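Local structure of VirX1 (Cyanophage Syn10, 6QGM) at residues G331-V342 and F388-D397. The protein iodinates diverse substrates as a viral halogenase of the tryptophan halogenase family, probably using a flavin cofactor. Numbering follows the deposited sequence.
Sequences GKRTRAWVNNCV and FNYTCDHQID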
ATOM      1  N   GLY B 331     -25.769  -3.826  -8.148  1.00 62.63           N
ATOM      2  CA  GLY B 331     -24.639  -4.728  -7.882  1.00 63.99           C
ATOM      3  C   GLY B 331     -23.856  -4.998  -9.145  1.00 62.94           C
ATOM      4  O   GLY B 331     -23.920  -4.180 -10.080  1.00 66.38           O
ATOM      5  N   LYS B 332     -23.150  -6.124  -9.169  1.00 61.01           N
ATOM      6  CA  LYS B 332     -22.278  -6.553 -10.288  1.00 61.82           C
ATOM      7  C   LYS B 332     -22.285  -8.077 -10.346  1.00 58.96           C
ATOM      8  O   LYS B 332     -22.410  -8.719  -9.284  1.00 58.67           O
ATOM      9  CB  LYS B 332     -20.838  -6.101 -10.042  1.00 63.28           C
ATOM     10  CG  LYS B 332     -20.415  -6.271  -8.589  1.00 65.04           C
ATOM     11  CD  LYS B 332     -18.951  -6.340  -8.350  1.00 67.35           C
ATOM     12  CE  LYS B 332     -18.654  -6.928  -6.989  1.00 66.71           C
ATOM     13  NZ  LYS B 332     -17.214  -6.794  -6.648  1.00 70.71           N
ATOM     14  N   ARG B 333     -22.125  -8.624 -11.545  1.00 55.76           N
ATOM     15  CA  ARG B 333     -21.725 -10.034 -11.731  1.00 54.05           C
ATOM     16  C   ARG B 333     -20.319 -10.196 -11.132  1.00 53.48           C
ATOM     17  O   ARG B 333     -19.547  -9.203 -11.086  1.00 51.06           O
ATOM     18  CB  ARG B 333     -21.762 -10.398 -13.213  1.00 54.06           C
ATOM     19  CG  ARG B 333     -23.107 -10.171 -13.886  1.00 55.02           C
ATOM     20  CD  ARG B 333     -24.140 -11.167 -13.403  1.00 55.70           C
ATOM     21  NE  ARG B 333     -25.506 -10.713 -13.618  1.00 55.01           N
ATOM     22  CZ  ARG B 333     -26.571 -11.421 -13.284  1.00 55.75           C
ATOM     23  NH1 ARG B 333     -26.422 -12.621 -12.748  1.00 58.17           N
ATOM     24  NH2 ARG B 333     -27.776 -10.939 -13.487  1.00 56.33           N
ATOM     25  N   THR B 334     -19.988 -11.407 -10.690  1.00 52.92           N
ATOM     26  CA  THR B 334     -18.676 -11.726 -10.063  1.00 51.61           C
ATOM     27  C   THR B 334     -17.570 -11.620 -11.120  1.00 50.15           C
ATOM     28  O   THR B 334     -16.402 -11.543 -10.737  1.00 48.36           O
ATOM     29  CB  THR B 334     -18.754 -13.087  -9.354  1.00 51.37           C
ATOM     30  OG1 THR B 334     -19.104 -14.096 -10.297  1.00 50.31           O
ATOM     31  CG2 THR B 334     -19.794 -13.104  -8.258  1.00 51.93           C
ATOM     32  N   ARG B 335     -17.944 -11.636 -12.404  1.00 49.96           N
ATOM     33  CA  ARG B 335     -17.028 -11.452 -13.551  1.00 50.62           C
ATOM     34  C   ARG B 335     -17.810 -10.878 -14.727  1.00 53.60           C
ATOM     35  O   ARG B 335     -18.989 -11.241 -14.888  1.00 55.54           O
ATOM     36  CB  ARG B 335     -16.419 -12.781 -13.987  1.00 50.92           C
ATOM     37  CG  ARG B 335     -15.328 -13.299 -13.066  1.00 52.02           C
ATOM     38  CD  ARG B 335     -14.743 -14.598 -13.582  1.00 52.27           C
ATOM     39  NE  ARG B 335     -15.779 -15.607 -13.695  1.00 53.00           N
ATOM     40  CZ  ARG B 335     -15.632 -16.782 -14.283  1.00 54.47           C
ATOM     41  NH1 ARG B 335     -14.462 -17.145 -14.777  1.00 56.03           N
ATOM     42  NH2 ARG B 335     -16.647 -17.618 -14.342  1.00 55.66           N
ATOM     43  N   ALA B 336     -17.153 -10.046 -15.535  1.00 55.75           N
ATOM     44  CA  ALA B 336     -17.716  -9.407 -16.744  1.00 56.81           C
ATOM     45  C   ALA B 336     -17.444 -10.286 -17.971  1.00 58.47           C
ATOM     46  O   ALA B 336     -18.359 -10.441 -18.819  1.00 60.32           O
ATOM     47  CB  ALA B 336     -17.098  -8.050 -16.902  1.00 57.04           C
ATOM     48  N   TRP B 337     -16.223 -10.831 -18.060  1.00 57.14           N
ATOM     49  CA  TRP B 337     -15.772 -11.714 -19.163  1.00 54.99           C
ATOM     50  C   TRP B 337     -15.732 -13.155 -18.661  1.00 54.59           C
ATOM     51  O   TRP B 337     -14.858 -13.467 -17.840  1.00 55.20           O
ATOM     52  CB  TRP B 337     -14.408 -11.251 -19.665  1.00 55.86           C
ATOM     53  CG  TRP B 337     -14.083 -11.705 -21.056  1.00 55.20           C
ATOM     54  CD1 TRP B 337     -14.494 -12.849 -21.680  1.00 54.96           C
ATOM     55  CD2 TRP B 337     -13.248 -11.009 -21.994  1.00 54.62           C
ATOM     56  NE1 TRP B 337     -13.973 -12.912 -22.942  1.00 55.42           N
ATOM     57  CE2 TRP B 337     -13.209 -11.796 -23.166  1.00 54.95           C
ATOM     58  CE3 TRP B 337     -12.546  -9.802 -21.957  1.00 53.95           C
ATOM     59  CZ2 TRP B 337     -12.484 -11.408 -24.294  1.00 55.58           C
ATOM     60  CZ3 TRP B 337     -11.837  -9.424 -23.074  1.00 54.80           C
ATOM     61  CH2 TRP B 337     -11.789 -10.223 -24.219  1.00 55.16           C
ATOM     62  N   VAL B 338     -16.676 -13.978 -19.115  1.00 55.84           N
ATOM     63  CA  VAL B 338     -16.794 -15.415 -18.737  1.00 59.03           C
ATOM     64  C   VAL B 338     -16.816 -16.225 -20.030  1.00 61.41           C
ATOM     65  O   VAL B 338     -17.683 -15.937 -20.887  1.00 64.83           O
ATOM     66  CB  VAL B 338     -18.068 -15.662 -17.907  1.00 58.38           C
ATOM     67  CG1 VAL B 338     -18.294 -17.137 -17.641  1.00 57.00           C
ATOM     68  CG2 VAL B 338     -18.044 -14.878 -16.615  1.00 58.76           C
ATOM     69  N   ASN B 339     -15.924 -17.205 -20.159  1.00 61.77           N
ATOM     70  CA  ASN B 339     -15.700 -17.946 -21.423  1.00 61.29           C
ATOM     71  C   ASN B 339     -15.663 -16.922 -22.553  1.00 59.69           C
ATOM     72  O   ASN B 339     -14.972 -15.899 -22.357  1.00 59.80           O
ATOM     73  CB  ASN B 339     -16.744 -19.051 -21.570  1.00 62.06           C
ATOM     74  CG  ASN B 339     -16.587 -20.063 -20.469  1.00 63.40           C
ATOM     75  OD1 ASN B 339     -17.477 -20.233 -19.656  1.00 66.29           O
ATOM     76  ND2 ASN B 339     -15.418 -20.674 -20.397  1.00 65.89           N
ATOM     77  N   ASN B 340     -16.419 -17.149 -23.632  1.00 60.52           N
ATOM     78  CA  ASN B 340     -16.382 -16.331 -24.868  1.00 61.76           C
ATOM     79  C   ASN B 340     -17.562 -15.347 -24.881  1.00 61.21           C
ATOM     80  O   ASN B 340     -18.062 -15.056 -25.980  1.00 63.13           O
ATOM     81  CB  ASN B 340     -16.343 -17.224 -26.111  1.00 61.61           C
ATOM     82  CG  ASN B 340     -17.597 -18.034 -26.319  1.00 61.72           C
ATOM     83  OD1 ASN B 340     -18.294 -18.381 -25.365  1.00 61.83           O
ATOM     84  ND2 ASN B 340     -17.902 -18.323 -27.575  1.00 63.66           N
ATOM     85  N   CYS B 341     -17.954 -14.836 -23.712  1.00 60.01           N
ATOM     86  CA  CYS B 341     -19.073 -13.873 -23.534  1.00 60.06           C
ATOM     87  C   CYS B 341     -18.635 -12.742 -22.591  1.00 60.76           C
ATOM     88  O   CYS B 341     -18.057 -13.062 -21.531  1.00 61.85           O
ATOM     89  CB  CYS B 341     -20.303 -14.580 -22.988  1.00 61.13           C
ATOM     90  SG  CYS B 341     -21.535 -13.445 -22.286  1.00 63.19           S
ATOM     91  N   VAL B 342     -18.898 -11.480 -22.963  1.00 61.63           N
ATOM     92  CA  VAL B 342     -18.567 -10.257 -22.171  1.00 61.29           C
ATOM     93  C   VAL B 342     -19.849  -9.491 -21.874  1.00 59.54           C
ATOM     94  O   VAL B 342     -20.566  -9.194 -22.830  1.00 59.74           O
ATOM     95  CB  VAL B 342     -17.589  -9.322 -22.907  1.00 62.10           C
ATOM     96  CG1 VAL B 342     -17.139  -8.173 -22.023  1.00 61.91           C
ATOM     97  CG2 VAL B 342     -16.385 -10.068 -23.434  1.00 63.68           C
ATOM     98  N   PHE B 388      -8.992  -7.645 -17.301  1.00 50.13           N
ATOM     99  CA  PHE B 388     -10.244  -6.927 -17.697  1.00 47.79           C
ATOM    100  C   PHE B 388     -11.265  -7.008 -16.554  1.00 49.28           C
ATOM    101  O   PHE B 388     -11.867  -5.993 -16.180  1.00 49.81           O
ATOM    102  CB  PHE B 388     -10.805  -7.552 -18.978  1.00 47.12           C
ATOM    103  CG  PHE B 388     -12.077  -6.939 -19.480  1.00 46.52           C
ATOM    104  CD1 PHE B 388     -13.307  -7.293 -18.960  1.00 47.73           C
ATOM    105  CD2 PHE B 388     -12.048  -6.032 -20.506  1.00 46.05           C
ATOM    106  CE1 PHE B 388     -14.477  -6.730 -19.450  1.00 47.33           C
ATOM    107  CE2 PHE B 388     -13.215  -5.472 -21.006  1.00 47.06           C
ATOM    108  CZ  PHE B 388     -14.428  -5.800 -20.457  1.00 46.35           C
ATOM    109  N   ASN B 389     -11.468  -8.222 -16.022  1.00 51.39           N
ATOM    110  CA  ASN B 389     -12.409  -8.507 -14.907  1.00 50.79           C
ATOM    111  C   ASN B 389     -11.941  -7.708 -13.684  1.00 50.13           C
ATOM    112  O   ASN B 389     -12.755  -7.012 -13.083  1.00 48.85           O
ATOM    113  CB  ASN B 389     -12.545 -10.012 -14.653  1.00 50.00           C
ATOM    114  CG  ASN B 389     -13.318 -10.740 -15.740  1.00 49.21           C
ATOM    115  OD1 ASN B 389     -14.073 -10.134 -16.497  1.00 47.25           O
ATOM    116  ND2 ASN B 389     -13.162 -12.051 -15.817  1.00 48.02           N
ATOM    117  N   TYR B 390     -10.658  -7.769 -13.348  1.00 52.56           N
ATOM    118  CA  TYR B 390     -10.104  -7.050 -12.174  1.00 52.50           C
ATOM    119  C   TYR B 390     -10.304  -5.546 -12.354  1.00 53.22           C
ATOM    120  O   TYR B 390     -10.840  -4.904 -11.447  1.00 53.48           O
ATOM    121  CB  TYR B 390      -8.633  -7.381 -11.925  1.00 53.33           C
ATOM    122  CG  TYR B 390      -8.112  -6.687 -10.693  1.00 54.01           C
ATOM    123  CD1 TYR B 390      -7.724  -5.360 -10.734  1.00 54.51           C
ATOM    124  CD2 TYR B 390      -8.071  -7.326  -9.471  1.00 54.58           C
ATOM    125  CE1 TYR B 390      -7.291  -4.693  -9.602  1.00 54.89           C
ATOM    126  CE2 TYR B 390      -7.619  -6.680  -8.334  1.00 56.44           C
ATOM    127  CZ  TYR B 390      -7.227  -5.360  -8.395  1.00 55.90           C
ATOM    128  OH  TYR B 390      -6.756  -4.739  -7.269  1.00 58.98           O
ATOM    129  N   THR B 391      -9.891  -4.985 -13.484  1.00 53.55           N
ATOM    130  CA  THR B 391      -9.965  -3.525 -13.726  1.00 54.87           C
ATOM    131  C   THR B 391     -11.402  -3.045 -13.539  1.00 54.97           C
ATOM    132  O   THR B 391     -11.600  -2.023 -12.860  1.00 59.17           O
ATOM    133  CB  THR B 391      -9.430  -3.166 -15.111  1.00 56.37           C
ATOM    134  OG1 THR B 391      -8.045  -3.515 -15.038  1.00 57.51           O
ATOM    135  CG2 THR B 391      -9.646  -1.723 -15.506  1.00 57.10           C
ATOM    136  N   CYS B 392     -12.377  -3.746 -14.099  1.00 53.78           N
ATOM    137  CA  CYS B 392     -13.746  -3.202 -14.206  1.00 55.90           C
ATOM    138  C   CYS B 392     -14.508  -3.500 -12.910  1.00 55.55           C
ATOM    139  O   CYS B 392     -15.395  -2.706 -12.544  1.00 54.58           O
ATOM    140  CB  CYS B 392     -14.416  -3.695 -15.482  1.00 59.47           C
ATOM    141  SG  CYS B 392     -15.464  -5.141 -15.248  1.00 63.68           S
ATOM    142  N   ASP B 393     -14.135  -4.579 -12.216  1.00 54.95           N
ATOM    143  CA  ASP B 393     -14.581  -4.889 -10.831  1.00 52.76           C
ATOM    144  C   ASP B 393     -14.083  -3.810  -9.864  1.00 51.77           C
ATOM    145  O   ASP B 393     -14.902  -3.268  -9.119  1.00 51.21           O
ATOM    146  CB  ASP B 393     -14.071  -6.253 -10.390  1.00 55.07           C
ATOM    147  CG  ASP B 393     -14.643  -6.702  -9.063  1.00 56.05           C
ATOM    148  OD1 ASP B 393     -15.840  -7.090  -9.067  1.00 58.12           O
ATOM    149  OD2 ASP B 393     -13.902  -6.633  -8.052  1.00 52.85           O
ATOM    150  N   HIS B 394     -12.781  -3.506  -9.864  1.00 51.17           N
ATOM    151  CA  HIS B 394     -12.166  -2.460  -8.998  1.00 49.79           C
ATOM    152  C   HIS B 394     -12.956  -1.157  -9.139  1.00 49.44           C
ATOM    153  O   HIS B 394     -13.251  -0.516  -8.108  1.00 49.36           O
ATOM    154  CB  HIS B 394     -10.683  -2.228  -9.333  1.00 50.36           C
ATOM    155  CG  HIS B 394      -9.941  -1.564  -8.218  1.00 48.88           C
ATOM    156  ND1 HIS B 394     -10.071  -0.223  -7.933  1.00 48.16           N
ATOM    157  CD2 HIS B 394      -9.105  -2.063  -7.288  1.00 49.30           C
ATOM    158  CE1 HIS B 394      -9.352   0.079  -6.878  1.00 48.58           C
ATOM    159  NE2 HIS B 394      -8.753  -1.034  -6.455  1.00 50.31           N
ATOM    160  N   GLN B 395     -13.293  -0.796 -10.379  1.00 50.19           N
ATOM    161  CA  GLN B 395     -13.909   0.508 -10.719  1.00 52.44           C
ATOM    162  C   GLN B 395     -15.307   0.595 -10.102  1.00 53.17           C
ATOM    163  O   GLN B 395     -15.605   1.602  -9.436  1.00 56.22           O
ATOM    164  CB  GLN B 395     -13.960   0.697 -12.227  1.00 53.65           C
ATOM    165  CG  GLN B 395     -14.797   1.896 -12.626  1.00 56.66           C
ATOM    166  CD  GLN B 395     -14.237   2.618 -13.829  1.00 60.51           C
ATOM    167  OE1 GLN B 395     -14.834   2.651 -14.909  1.00 60.23           O
ATOM    168  NE2 GLN B 395     -13.072   3.219 -13.624  1.00 61.40           N
ATOM    169  N   ILE B 396     -16.138  -0.424 -10.316  1.00 53.62           N
ATOM    170  CA  ILE B 396     -17.554  -0.403  -9.848  1.00 52.61           C
ATOM    171  C   ILE B 396     -17.584  -0.499  -8.316  1.00 53.75           C
ATOM    172  O   ILE B 396     -18.495   0.076  -7.716  1.00 56.85           O
ATOM    173  CB  ILE B 396     -18.396  -1.473 -10.561  1.00 49.90           C
ATOM    174  CG1 ILE B 396     -19.876  -1.113 -10.516  1.00 47.79           C
ATOM    175  CG2 ILE B 396     -18.113  -2.860 -10.018  1.00 51.72           C
ATOM    176  CD1 ILE B 396     -20.731  -1.938 -11.433  1.00 48.59           C
ATOM    177  N   ASP B 397     -16.592  -1.143  -7.703  1.00 53.81           N
ATOM    178  CA  ASP B 397     -16.459  -1.198  -6.221  1.00 55.34           C
ATOM    179  C   ASP B 397     -16.105   0.202  -5.694  1.00 56.31           C
ATOM    180  O   ASP B 397     -16.723   0.641  -4.684  1.00 52.51           O
ATOM    181  CB  ASP B 397     -15.433  -2.251  -5.780  1.00 56.93           C
ATOM    182  CG  ASP B 397     -16.025  -3.663  -5.664  1.00 60.49           C
ATOM    183  OD1 ASP B 397     -17.280  -3.824  -5.845  1.00 60.45           O
ATOM    184  OD2 ASP B 397     -15.240  -4.605  -5.367  1.00 63.14           O
TER
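Asn389 reaches from helix 382-408 to the backbone of Trp337 and grips both its backbone N and its carbonyl O. Its CB leaves the helix toward the 331-342 segment. CG lies beside the backbone N (chi1 -72°), which brings the amide up against Trp337. Asn389 OD1 accepts a bond from Trp337 N at 2.7 Å and a weak one from Ala336 N at 3.2 Å. Asn389 ND2 donates an almost straight bond to Trp337 O, 3.0 Å away and close to the amide plane. This pairing fixes the rotation of the amide. ND2 also touches CG of Arg335, whose guanidinium turns away to a salt bridge with Glu239.

Next to it, the six-membered ring of Trp337 presents its edge to the face of Phe388 in a T-shaped stack, planes at 87°. Ala336 CB meets the edge of the Phe388 ring and also Cys392 SG.

At the other end, Lys332 sends an extended chain past Ile396 CG2. Lys332 NZ bridges Asp393 OD1 at 2.8 Å and Asp397 OD1 at 3.1 Å, so one amine ties together two carboxylates a helical turn apart.

Strands 337-338 and 341-343 form a hairpin, closed by the type II' turn Val338-Cys341, at the edge of the mixed sheet with strands 221-224, 6-10 and 31-36, consistent with a Rossmann-type fold. Helix 382-408 packs against this hairpin and, nearly antiparallel, strand 331-333, which lies between strands 241-243 and 349-350.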